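Local coordinates for protein alpha-/beta-galactoside alpha-2,3-sialyltransferase (Photobacterium phosphoreum, PDB 2ZWI) that probably transfers sialic acid from CMP-sialic acid to galactosides through an alpha-2,3 linkage, as a GT-B-type glycosyltransferase that binds CMP and zinc, at residues A[237-242]-A[254-259]; A[260-265]-A[270-275]; A[324-329]-A[333-338]. All coordinates share one frame; numbering follows the deposited sequence.

Interaction 1. Residues A[237-242]-A[254-259]; sequences FIFIGT and DILTEA. With C5P (cytidine-5'-monophosphate), chain C.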
loop_
_atom_site.group_PDB
_atom_site.type_symbol
_atom_site.label_atom_id
_atom_site.label_comp_id
_atom_site.label_asym_id
_atom_site.label_seq_id
_atom_site.Cartn_x
_atom_site.Cartn_y
_atom_site.Cartn_z
ATOM N N PHE A 237 4.843 8.063 -20.860
ATOM C CA PHE A 237 3.759 8.493 -19.974
ATOM C C PHE A 237 2.849 7.305 -19.647
ATOM O O PHE A 237 2.394 6.596 -20.554
ATOM C CB PHE A 237 2.929 9.600 -20.641
ATOM C CG PHE A 237 1.718 10.030 -19.842
ATOM C CD1 PHE A 237 1.842 10.960 -18.823
ATOM C CD2 PHE A 237 0.453 9.513 -20.124
ATOM C CE1 PHE A 237 0.736 11.377 -18.087
ATOM C CE2 PHE A 237 -0.663 9.910 -19.385
ATOM C CZ PHE A 237 -0.519 10.848 -18.356
ATOM N N ILE A 238 2.573 7.096 -18.364
ATOM C CA ILE A 238 1.562 6.108 -17.957
ATOM C C ILE A 238 0.304 6.795 -17.427
ATOM O O ILE A 238 0.373 7.608 -16.491
ATOM C CB ILE A 238 2.094 5.121 -16.889
ATOM C CG1 ILE A 238 3.323 4.366 -17.414
ATOM C CG2 ILE A 238 0.978 4.142 -16.447
ATOM C CD1 ILE A 238 3.924 3.377 -16.400
ATOM N N PHE A 239 -0.835 6.478 -18.052
ATOM C CA PHE A 239 -2.138 6.885 -17.556
ATOM C C PHE A 239 -2.595 5.890 -16.515
ATOM O O PHE A 239 -2.707 4.699 -16.825
ATOM C CB PHE A 239 -3.182 6.916 -18.679
ATOM C CG PHE A 239 -4.523 7.443 -18.231
ATOM C CD1 PHE A 239 -4.784 8.810 -18.257
ATOM C CD2 PHE A 239 -5.527 6.573 -17.791
ATOM C CE1 PHE A 239 -6.027 9.312 -17.838
ATOM C CE2 PHE A 239 -6.770 7.062 -17.357
ATOM C CZ PHE A 239 -7.013 8.431 -17.375
ATOM N N ILE A 240 -2.856 6.382 -15.298
ATOM C CA ILE A 240 -3.342 5.557 -14.189
ATOM C C ILE A 240 -4.865 5.466 -14.231
ATOM O O ILE A 240 -5.563 6.413 -13.896
ATOM C CB ILE A 240 -2.866 6.104 -12.796
ATOM C CG1 ILE A 240 -1.333 6.173 -12.718
ATOM C CG2 ILE A 240 -3.452 5.279 -11.618
ATOM C CD1 ILE A 240 -0.634 4.901 -13.181
ATOM N N GLY A 241 -5.368 4.311 -14.650
ATOM C CA GLY A 241 -6.797 4.083 -14.752
ATOM C C GLY A 241 -7.472 3.792 -13.420
ATOM O O GLY A 241 -6.818 3.446 -12.427
ATOM N N THR A 242 -8.797 3.931 -13.408
ATOM C CA THR A 242 -9.582 3.573 -12.238
ATOM C C THR A 242 -10.664 2.555 -12.642
ATOM O O THR A 242 -10.633 2.038 -13.764
ATOM C CB THR A 242 -10.156 4.830 -11.515
ATOM O OG1 THR A 242 -10.725 4.439 -10.264
ATOM C CG2 THR A 242 -11.229 5.531 -12.369
ATOM N N ASP A 254 -12.298 10.635 -22.529
ATOM C CA ASP A 254 -12.396 12.092 -22.681
ATOM C C ASP A 254 -11.208 12.839 -22.054
ATOM O O ASP A 254 -10.671 13.787 -22.652
ATOM C CB ASP A 254 -13.710 12.612 -22.092
ATOM C CG ASP A 254 -14.937 12.255 -22.944
ATOM O OD1 ASP A 254 -16.058 12.457 -22.428
ATOM O OD2 ASP A 254 -14.799 11.786 -24.108
ATOM N N ILE A 255 -10.816 12.410 -20.855
ATOM C CA ILE A 255 -9.622 12.936 -20.166
ATOM C C ILE A 255 -8.386 12.761 -21.038
ATOM O O ILE A 255 -7.573 13.666 -21.143
ATOM C CB ILE A 255 -9.367 12.253 -18.799
ATOM C CG1 ILE A 255 -10.423 12.663 -17.778
ATOM C CG2 ILE A 255 -7.966 12.615 -18.239
ATOM C CD1 ILE A 255 -10.545 11.703 -16.625
ATOM N N LEU A 256 -8.237 11.590 -21.636
ATOM C CA LEU A 256 -7.109 11.336 -22.525
ATOM C C LEU A 256 -7.135 12.177 -23.808
ATOM O O LEU A 256 -6.063 12.567 -24.309
ATOM C CB LEU A 256 -6.993 9.857 -22.846
ATOM C CG LEU A 256 -6.284 9.083 -21.748
ATOM C CD1 LEU A 256 -6.692 7.607 -21.810
ATOM C CD2 LEU A 256 -4.770 9.278 -21.824
ATOM N N THR A 257 -8.325 12.477 -24.335
ATOM C CA THR A 257 -8.358 13.341 -25.521
ATOM C C THR A 257 -8.054 14.797 -25.180
ATOM O O THR A 257 -7.382 15.462 -25.947
ATOM C CB THR A 257 -9.593 13.196 -26.486
ATOM O OG1 THR A 257 -10.374 14.405 -26.531
ATOM C CG2 THR A 257 -10.426 11.997 -26.218
ATOM N N GLU A 258 -8.501 15.268 -24.012
ATOM C CA GLU A 258 -8.129 16.593 -23.529
ATOM C C GLU A 258 -6.615 16.705 -23.261
ATOM O O GLU A 258 -5.974 17.698 -23.634
ATOM C CB GLU A 258 -8.933 16.947 -22.273
ATOM C CG GLU A 258 -8.899 18.438 -21.894
ATOM C CD GLU A 258 -9.561 19.340 -22.933
ATOM O OE1 GLU A 258 -9.284 20.556 -22.933
ATOM O OE2 GLU A 258 -10.350 18.837 -23.751
ATOM N N ALA A 259 -6.050 15.688 -22.618
ATOM C CA ALA A 259 -4.611 15.649 -22.315
ATOM C C ALA A 259 -3.736 15.697 -23.563
ATOM O O ALA A 259 -2.637 16.253 -23.538
ATOM C CB ALA A 259 -4.273 14.411 -21.476
HETATM O O3P C5P C . -6.885 3.215 -6.964
HETATM P P C5P C . -6.898 2.404 -5.725
HETATM O O1P C5P C . -6.696 3.332 -4.566
HETATM O O2P C5P C . -8.129 1.539 -5.716
HETATM O "O5'" C5P C . -5.607 1.466 -5.819
HETATM C "C5'" C5P C . -5.407 0.360 -4.943
HETATM C "C4'" C5P C . -4.280 -0.481 -5.521
HETATM O "O4'" C5P C . -4.619 -0.934 -6.846
HETATM C "C3'" C5P C . -3.009 0.334 -5.719
HETATM O "O3'" C5P C . -2.221 0.373 -4.537
HETATM C "C2'" C5P C . -2.299 -0.420 -6.813
HETATM O "O2'" C5P C . -1.765 -1.648 -6.306
HETATM C "C1'" C5P C . -3.452 -0.866 -7.687
HETATM N N1 C5P C . -3.699 -0.046 -8.881
HETATM C C2 C5P C . -2.885 -0.256 -10.013
HETATM N N3 C5P C . -3.107 0.436 -11.148
HETATM C C4 C5P C . -4.098 1.349 -11.213
HETATM C C5 C5P C . -4.922 1.580 -10.117
HETATM C C6 C5P C . -4.700 0.853 -8.939
HETATM O O2 C5P C . -1.937 -1.070 -9.967
HETATM N N4 C5P C . -4.291 2.013 -12.376
#
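Leu256 lies over one face of the Phe239 ring. Its methyl CD1 sits 4.1 Å from the centroid of that ring, only 8° off the ring normal, which makes a CH-pi contact. The other methyl reaches past the rim at one corner, with Leu256 CD2 3.6 Å from Phe239 CD1. Leu256 CG stands over the rim of the same face. Ile255 comes in differently. It meets the ring at its edge, near the ring plane, with Ile255 CG2 3.9 Å from Phe239 CE1. One helix turn thus supplies both a face partner and an edge partner. Phe239 CG is anti to the backbone N (chi1 -175°), which carries the ring off the strand toward the helix. No hydrogen bond crosses between the two segments, and the touching side chains are all buried. Met321 and Phe337 extend the apolar layer around Phe239 and Ile255, while Ile290 and His294 of helix 287-294 touch Leu256. Past the strand end, the chain turns to the nucleotide. Gly241 O accepts a hydrogen bond from N4 of cytidine-5'-monophosphate at 2.9 Å, with an N-H...O angle of 159°. Ile240 CG2 lies 3.5 Å from the same N4, so an apolar branch borders the amino group beside its carbonyl acceptor. Strand 236-240 and helix 249-259 open a beta-alpha-beta unit that runs on to strand 275-279. The nucleotide at the C-terminal end of the first strand fits a Rossmann-like domain of a GT-B glycosyltransferase.

Interaction 2. Residues A[260-265]-A[270-275]; sequences KKPDSP and SIQGLD. With ZN (zinc ion), chain D.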
loop_
_atom_site.group_PDB
_atom_site.type_symbol
_atom_site.label_atom_id
_atom_site.label_comp_id
_atom_site.label_asym_id
_atom_site.label_seq_id
_atom_site.Cartn_x
_atom_site.Cartn_y
_atom_site.Cartn_z
ATOM N N LYS A 260 -4.218 15.100 -24.648
ATOM C CA LYS A 260 -3.460 15.059 -25.886
ATOM C C LYS A 260 -3.411 16.407 -26.623
ATOM O O LYS A 260 -2.586 16.589 -27.511
ATOM C CB LYS A 260 -3.942 13.923 -26.795
ATOM C CG LYS A 260 -3.510 12.557 -26.282
ATOM C CD LYS A 260 -3.381 11.543 -27.374
ATOM C CE LYS A 260 -4.692 10.863 -27.672
ATOM N NZ LYS A 260 -4.423 9.518 -28.284
ATOM N N LYS A 261 -4.267 17.347 -26.238
ATOM C CA LYS A 261 -4.206 18.703 -26.781
ATOM C C LYS A 261 -3.039 19.453 -26.145
ATOM O O LYS A 261 -2.851 19.380 -24.925
ATOM C CB LYS A 261 -5.501 19.473 -26.524
ATOM C CG LYS A 261 -6.736 18.850 -27.141
ATOM C CD LYS A 261 -7.987 19.510 -26.583
ATOM C CE LYS A 261 -9.259 18.832 -27.103
ATOM N NZ LYS A 261 -10.468 19.536 -26.559
ATOM N N PRO A 262 -2.247 20.169 -26.971
ATOM C CA PRO A 262 -1.093 20.943 -26.508
ATOM C C PRO A 262 -1.480 22.252 -25.835
ATOM O O PRO A 262 -0.639 22.876 -25.188
ATOM C CB PRO A 262 -0.353 21.235 -27.808
ATOM C CG PRO A 262 -1.460 21.385 -28.806
ATOM C CD PRO A 262 -2.390 20.257 -28.438
ATOM N N ASP A 263 -2.750 22.643 -25.968
ATOM C CA ASP A 263 -3.225 23.954 -25.511
ATOM C C ASP A 263 -4.543 23.931 -24.715
ATOM O O ASP A 263 -5.343 24.878 -24.784
ATOM C CB ASP A 263 -3.380 24.885 -26.719
ATOM C CG ASP A 263 -4.464 24.424 -27.681
ATOM O OD1 ASP A 263 -4.575 23.207 -27.942
ATOM O OD2 ASP A 263 -5.204 25.296 -28.184
ATOM N N SER A 264 -4.774 22.850 -23.980
ATOM C CA SER A 264 -5.962 22.740 -23.146
ATOM C C SER A 264 -5.905 23.763 -22.017
ATOM O O SER A 264 -4.851 23.930 -21.395
ATOM C CB SER A 264 -6.078 21.326 -22.560
ATOM O OG SER A 264 -7.112 21.263 -21.594
ATOM N N PRO A 265 -7.028 24.461 -21.753
ATOM C CA PRO A 265 -7.131 25.303 -20.559
ATOM C C PRO A 265 -7.346 24.501 -19.275
ATOM O O PRO A 265 -7.257 25.063 -18.173
ATOM C CB PRO A 265 -8.377 26.153 -20.843
ATOM C CG PRO A 265 -9.194 25.329 -21.742
ATOM C CD PRO A 265 -8.244 24.535 -22.585
ATOM N N SER A 270 0.371 18.965 -21.102
ATOM C CA SER A 270 0.010 18.105 -22.228
ATOM C C SER A 270 0.780 16.793 -22.288
ATOM O O SER A 270 1.930 16.721 -21.861
ATOM C CB SER A 270 0.237 18.851 -23.544
ATOM O OG SER A 270 -0.176 18.043 -24.627
ATOM N N ILE A 271 0.144 15.762 -22.838
ATOM C CA ILE A 271 0.841 14.514 -23.147
ATOM C C ILE A 271 1.160 14.355 -24.641
ATOM O O ILE A 271 1.633 13.290 -25.067
ATOM C CB ILE A 271 0.100 13.262 -22.598
ATOM C CG1 ILE A 271 -1.266 13.061 -23.288
ATOM C CG2 ILE A 271 -0.011 13.354 -21.073
ATOM C CD1 ILE A 271 -2.048 11.815 -22.814
ATOM N N GLN A 272 0.925 15.416 -25.422
ATOM C CA GLN A 272 1.250 15.397 -26.853
ATOM C C GLN A 272 2.687 14.934 -27.082
ATOM O O GLN A 272 3.613 15.371 -26.379
ATOM C CB GLN A 272 1.046 16.780 -27.487
ATOM C CG GLN A 272 1.275 16.792 -29.014
ATOM C CD GLN A 272 0.801 18.068 -29.678
ATOM O OE1 GLN A 272 1.360 19.142 -29.440
ATOM N NE2 GLN A 272 -0.237 17.960 -30.525
ATOM N N GLY A 273 2.866 14.034 -28.047
ATOM C CA GLY A 273 4.204 13.584 -28.443
ATOM C C GLY A 273 4.899 12.600 -27.501
ATOM O O GLY A 273 6.048 12.229 -27.740
ATOM N N LEU A 274 4.228 12.194 -26.424
ATOM C CA LEU A 274 4.775 11.182 -25.531
ATOM C C LEU A 274 4.360 9.772 -25.963
ATOM O O LEU A 274 3.342 9.603 -26.628
ATOM C CB LEU A 274 4.358 11.444 -24.077
ATOM C CG LEU A 274 4.746 12.795 -23.450
ATOM C CD1 LEU A 274 4.402 12.824 -21.977
ATOM C CD2 LEU A 274 6.233 13.115 -23.647
ATOM N N ASP A 275 5.159 8.765 -25.603
ATOM C CA ASP A 275 4.733 7.372 -25.756
ATOM C C ASP A 275 3.750 7.064 -24.623
ATOM O O ASP A 275 4.105 7.166 -23.443
ATOM C CB ASP A 275 5.933 6.423 -25.730
ATOM C CG ASP A 275 6.866 6.633 -26.912
ATOM O OD1 ASP A 275 6.444 7.279 -27.882
ATOM O OD2 ASP A 275 8.027 6.170 -26.867
HETATM ZN ZN ZN D . 7.197 7.588 -29.751
#
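Ser270 OG and the carbonyl of Lys261 meet where two arms of one loop come together, 3.0 Å from OG to O. The loop is the link between helix 249-259 and strand 275-279 of a beta-alpha-beta unit. Ser270 also forms an ST turn: its OG accepts from Gln272 N at 3.0 Å, with an N-H...O angle of 167°. Ala259 O is a further hydrogen-bond partner of this hydroxyl. Several polar groups therefore converge on one side-chain oxygen. The inner side is closely packed. Ile271 CG1 and CD1 lie against the aliphatic stem of Lys260, with CG1 3.8 Å from Lys260 CG. Ile271 is buried, and Leu256, Phe237 and Phe337 continue the apolar surroundings.

The outer side, by contrast, is exposed. There the amide of Gln272 leans across the ring of Pro262, and Gln272 OE1 comes within 3.2 Å of Pro262 CB. Gln272 CG is anti to the backbone N (chi1 -176°) and the chain stays extended beyond it, which carries the amide along to the proline. A type II beta turn, Ile271 to Leu274, then leads toward the metal. Asp275 binds the zinc ion together with Ser232 and His234, and its contribution is a single carboxylate oxygen, OD1, 2.0 Å from the metal.

Interaction 3. Residues A[324-329]-A[333-338]; sequences SVFFSL and VENKFI. With C5P (cytidine-5'-monophosphate), chain C.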
loop_
_atom_site.group_PDB
_atom_site.type_symbol
_atom_site.label_atom_id
_atom_site.label_comp_id
_atom_site.label_asym_id
_atom_site.label_seq_id
_atom_site.Cartn_x
_atom_site.Cartn_y
_atom_site.Cartn_z
ATOM N N SER A 324 -4.517 5.208 -4.895
ATOM C CA SER A 324 -3.417 4.867 -3.988
ATOM C C SER A 324 -2.057 4.801 -4.681
ATOM O O SER A 324 -1.031 5.018 -4.037
ATOM C CB SER A 324 -3.680 3.531 -3.292
ATOM O OG SER A 324 -4.927 3.548 -2.626
ATOM N N VAL A 325 -2.053 4.496 -5.979
ATOM C CA VAL A 325 -0.812 4.420 -6.784
ATOM C C VAL A 325 0.086 5.654 -6.614
ATOM O O VAL A 325 1.304 5.527 -6.439
ATOM C CB VAL A 325 -1.118 4.218 -8.298
ATOM C CG1 VAL A 325 0.119 4.504 -9.162
ATOM C CG2 VAL A 325 -1.625 2.816 -8.558
ATOM N N PHE A 326 -0.518 6.841 -6.652
ATOM C CA PHE A 326 0.237 8.091 -6.556
ATOM C C PHE A 326 0.935 8.291 -5.203
ATOM O O PHE A 326 1.863 9.083 -5.121
ATOM C CB PHE A 326 -0.652 9.305 -6.861
ATOM C CG PHE A 326 -1.215 9.328 -8.266
ATOM C CD1 PHE A 326 -0.468 9.848 -9.331
ATOM C CD2 PHE A 326 -2.504 8.861 -8.519
ATOM C CE1 PHE A 326 -1.004 9.894 -10.636
ATOM C CE2 PHE A 326 -3.046 8.902 -9.806
ATOM C CZ PHE A 326 -2.294 9.412 -10.874
ATOM N N PHE A 327 0.490 7.582 -4.157
ATOM C CA PHE A 327 1.109 7.659 -2.819
ATOM C C PHE A 327 2.455 6.939 -2.712
ATOM O O PHE A 327 3.300 7.318 -1.895
ATOM C CB PHE A 327 0.163 7.118 -1.742
ATOM C CG PHE A 327 -0.967 8.049 -1.399
ATOM C CD1 PHE A 327 -0.861 8.925 -0.319
ATOM C CD2 PHE A 327 -2.141 8.050 -2.153
ATOM C CE1 PHE A 327 -1.911 9.792 -0.004
ATOM C CE2 PHE A 327 -3.194 8.921 -1.837
ATOM C CZ PHE A 327 -3.075 9.786 -0.765
ATOM N N SER A 328 2.652 5.897 -3.512
ATOM C CA SER A 328 3.916 5.150 -3.481
ATOM C C SER A 328 4.852 5.516 -4.633
ATOM O O SER A 328 6.015 5.094 -4.661
ATOM C CB SER A 328 3.661 3.642 -3.459
ATOM O OG SER A 328 2.953 3.233 -4.608
ATOM N N LEU A 329 4.341 6.297 -5.579
ATOM C CA LEU A 329 5.116 6.709 -6.735
ATOM C C LEU A 329 6.281 7.593 -6.297
ATOM O O LEU A 329 6.078 8.545 -5.545
ATOM C CB LEU A 329 4.217 7.467 -7.713
ATOM C CG LEU A 329 4.721 7.719 -9.127
ATOM C CD1 LEU A 329 4.879 6.413 -9.874
ATOM C CD2 LEU A 329 3.760 8.627 -9.842
ATOM N N VAL A 333 9.267 10.998 -10.665
ATOM C CA VAL A 333 8.361 10.912 -11.817
ATOM C C VAL A 333 7.374 12.085 -11.816
ATOM O O VAL A 333 6.714 12.354 -10.818
ATOM C CB VAL A 333 7.735 9.468 -12.048
ATOM C CG1 VAL A 333 7.912 8.564 -10.840
ATOM C CG2 VAL A 333 6.289 9.505 -12.557
ATOM N N GLU A 334 7.325 12.808 -12.922
ATOM C CA GLU A 334 6.448 13.970 -13.048
ATOM C C GLU A 334 4.968 13.583 -13.041
ATOM O O GLU A 334 4.545 12.724 -13.806
ATOM C CB GLU A 334 6.778 14.737 -14.324
ATOM C CG GLU A 334 5.873 15.964 -14.558
ATOM C CD GLU A 334 5.948 16.512 -15.979
ATOM O OE1 GLU A 334 6.557 15.864 -16.862
ATOM O OE2 GLU A 334 5.379 17.598 -16.219
ATOM N N ASN A 335 4.183 14.228 -12.180
ATOM C CA ASN A 335 2.732 14.060 -12.180
ATOM C C ASN A 335 2.083 15.188 -12.990
ATOM O O ASN A 335 2.108 16.338 -12.564
ATOM C CB ASN A 335 2.208 14.066 -10.741
ATOM C CG ASN A 335 0.742 13.655 -10.630
ATOM O OD1 ASN A 335 0.152 13.749 -9.557
ATOM N ND2 ASN A 335 0.150 13.210 -11.727
ATOM N N LYS A 336 1.515 14.868 -14.150
ATOM C CA LYS A 336 0.961 15.900 -15.023
ATOM C C LYS A 336 -0.436 16.398 -14.639
ATOM O O LYS A 336 -0.753 17.569 -14.850
ATOM C CB LYS A 336 1.001 15.468 -16.498
ATOM C CG LYS A 336 2.413 15.374 -17.072
ATOM C CD LYS A 336 2.380 15.300 -18.582
ATOM C CE LYS A 336 3.763 15.133 -19.172
ATOM N NZ LYS A 336 4.632 16.291 -18.906
ATOM N N PHE A 337 -1.265 15.510 -14.084
ATOM C CA PHE A 337 -2.645 15.832 -13.696
ATOM C C PHE A 337 -3.249 14.658 -12.926
ATOM O O PHE A 337 -2.863 13.512 -13.154
ATOM C CB PHE A 337 -3.519 16.153 -14.927
ATOM C CG PHE A 337 -3.529 15.067 -15.983
ATOM C CD1 PHE A 337 -4.411 13.991 -15.891
ATOM C CD2 PHE A 337 -2.650 15.119 -17.062
ATOM C CE1 PHE A 337 -4.419 12.985 -16.854
ATOM C CE2 PHE A 337 -2.651 14.116 -18.030
ATOM C CZ PHE A 337 -3.541 13.048 -17.922
ATOM N N ILE A 338 -4.166 14.942 -11.999
ATOM C CA ILE A 338 -5.008 13.894 -11.409
ATOM C C ILE A 338 -6.474 14.318 -11.459
ATOM O O ILE A 338 -6.818 15.431 -11.052
ATOM C CB ILE A 338 -4.629 13.541 -9.940
ATOM C CG1 ILE A 338 -3.132 13.234 -9.794
ATOM C CG2 ILE A 338 -5.435 12.338 -9.460
ATOM C CD1 ILE A 338 -2.723 12.878 -8.342
HETATM O O3P C5P C . -6.885 3.215 -6.964
HETATM P P C5P C . -6.898 2.404 -5.725
HETATM O O1P C5P C . -6.696 3.332 -4.566
HETATM O O2P C5P C . -8.129 1.539 -5.716
HETATM O "O5'" C5P C . -5.607 1.466 -5.819
HETATM C "C5'" C5P C . -5.407 0.360 -4.943
HETATM C "C4'" C5P C . -4.280 -0.481 -5.521
HETATM O "O4'" C5P C . -4.619 -0.934 -6.846
HETATM C "C3'" C5P C . -3.009 0.334 -5.719
HETATM O "O3'" C5P C . -2.221 0.373 -4.537
HETATM C "C2'" C5P C . -2.299 -0.420 -6.813
HETATM O "O2'" C5P C . -1.765 -1.648 -6.306
HETATM C "C1'" C5P C . -3.452 -0.866 -7.687
HETATM N N1 C5P C . -3.699 -0.046 -8.881
HETATM C C2 C5P C . -2.885 -0.256 -10.013
HETATM N N3 C5P C . -3.107 0.436 -11.148
HETATM C C4 C5P C . -4.098 1.349 -11.213
HETATM C C5 C5P C . -4.922 1.580 -10.117
HETATM C C6 C5P C . -4.700 0.853 -8.939
HETATM O O2 C5P C . -1.937 -1.070 -9.967
HETATM N N4 C5P C . -4.291 2.013 -12.376
#
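The Phe326 ring has Ile338 CD1 over one face, 3.8 Å from the ring centroid and 10° off the normal, a CH-pi contact. The Asn335 amide approaches the same ring obliquely. Its plane is turned 25° from the ring, and Asn335 ND2 lies 3.7 Å from Phe326 CE1. That nitrogen gives weak hydrogen bonds to Phe337 O and Val318 O, two backbone carbonyls that can hold the amide in place. A second apolar patch lies nearer the connecting loop, where Leu329 CG meets Val333 CG1 at 3.7 Å. These contacts join the short helix 325-328 to strand 334-340, within the beta-alpha-beta unit that starts at strand 317-321. Ser324, at the start of its segment, faces the nucleotide. Ser324 N bonds to O1P of cytidine-5'-monophosphate at 2.9 Å, and Ser324 OG donates a hydrogen bond to the same oxygen at 2.6 Å. With OG beside its own backbone N (chi1 -55°), both groups meet O1P. Val325 CG2 packs against the base, 3.5 Å from its N1. The chemistry is thus divided: apolar packing backs the helix onto the strand, while two donors of Ser324 converge on O1P, a pairing suited to a phosphate oxygen.

How the interactions relate
Interactions 1 and 3 reach the same parallel sheet, and their centres lie about 13 Å apart. Both touch cytidine-5'-monophosphate: 237-242 meets the base amino group, and 324-329 meets the phosphate and packs on the base. Apolar packing connects them, with Ile240 CG1 3.8 Å from Phe326 CZ and Ile255 CG2 3.8 Å from Phe337 CE1. Interaction 2 follows interaction 1 in the chain, its centre about 11 Å away. A backbone hydrogen bond from Phe237 N to Asp275 O, 2.8 Å, joins their strands. Interaction 2 is about 18 Å from interaction 3, centre to centre, and holds a zinc ligand instead. Lys336 of 333-338 packs there, its CD 3.6 Å from Ser270 O.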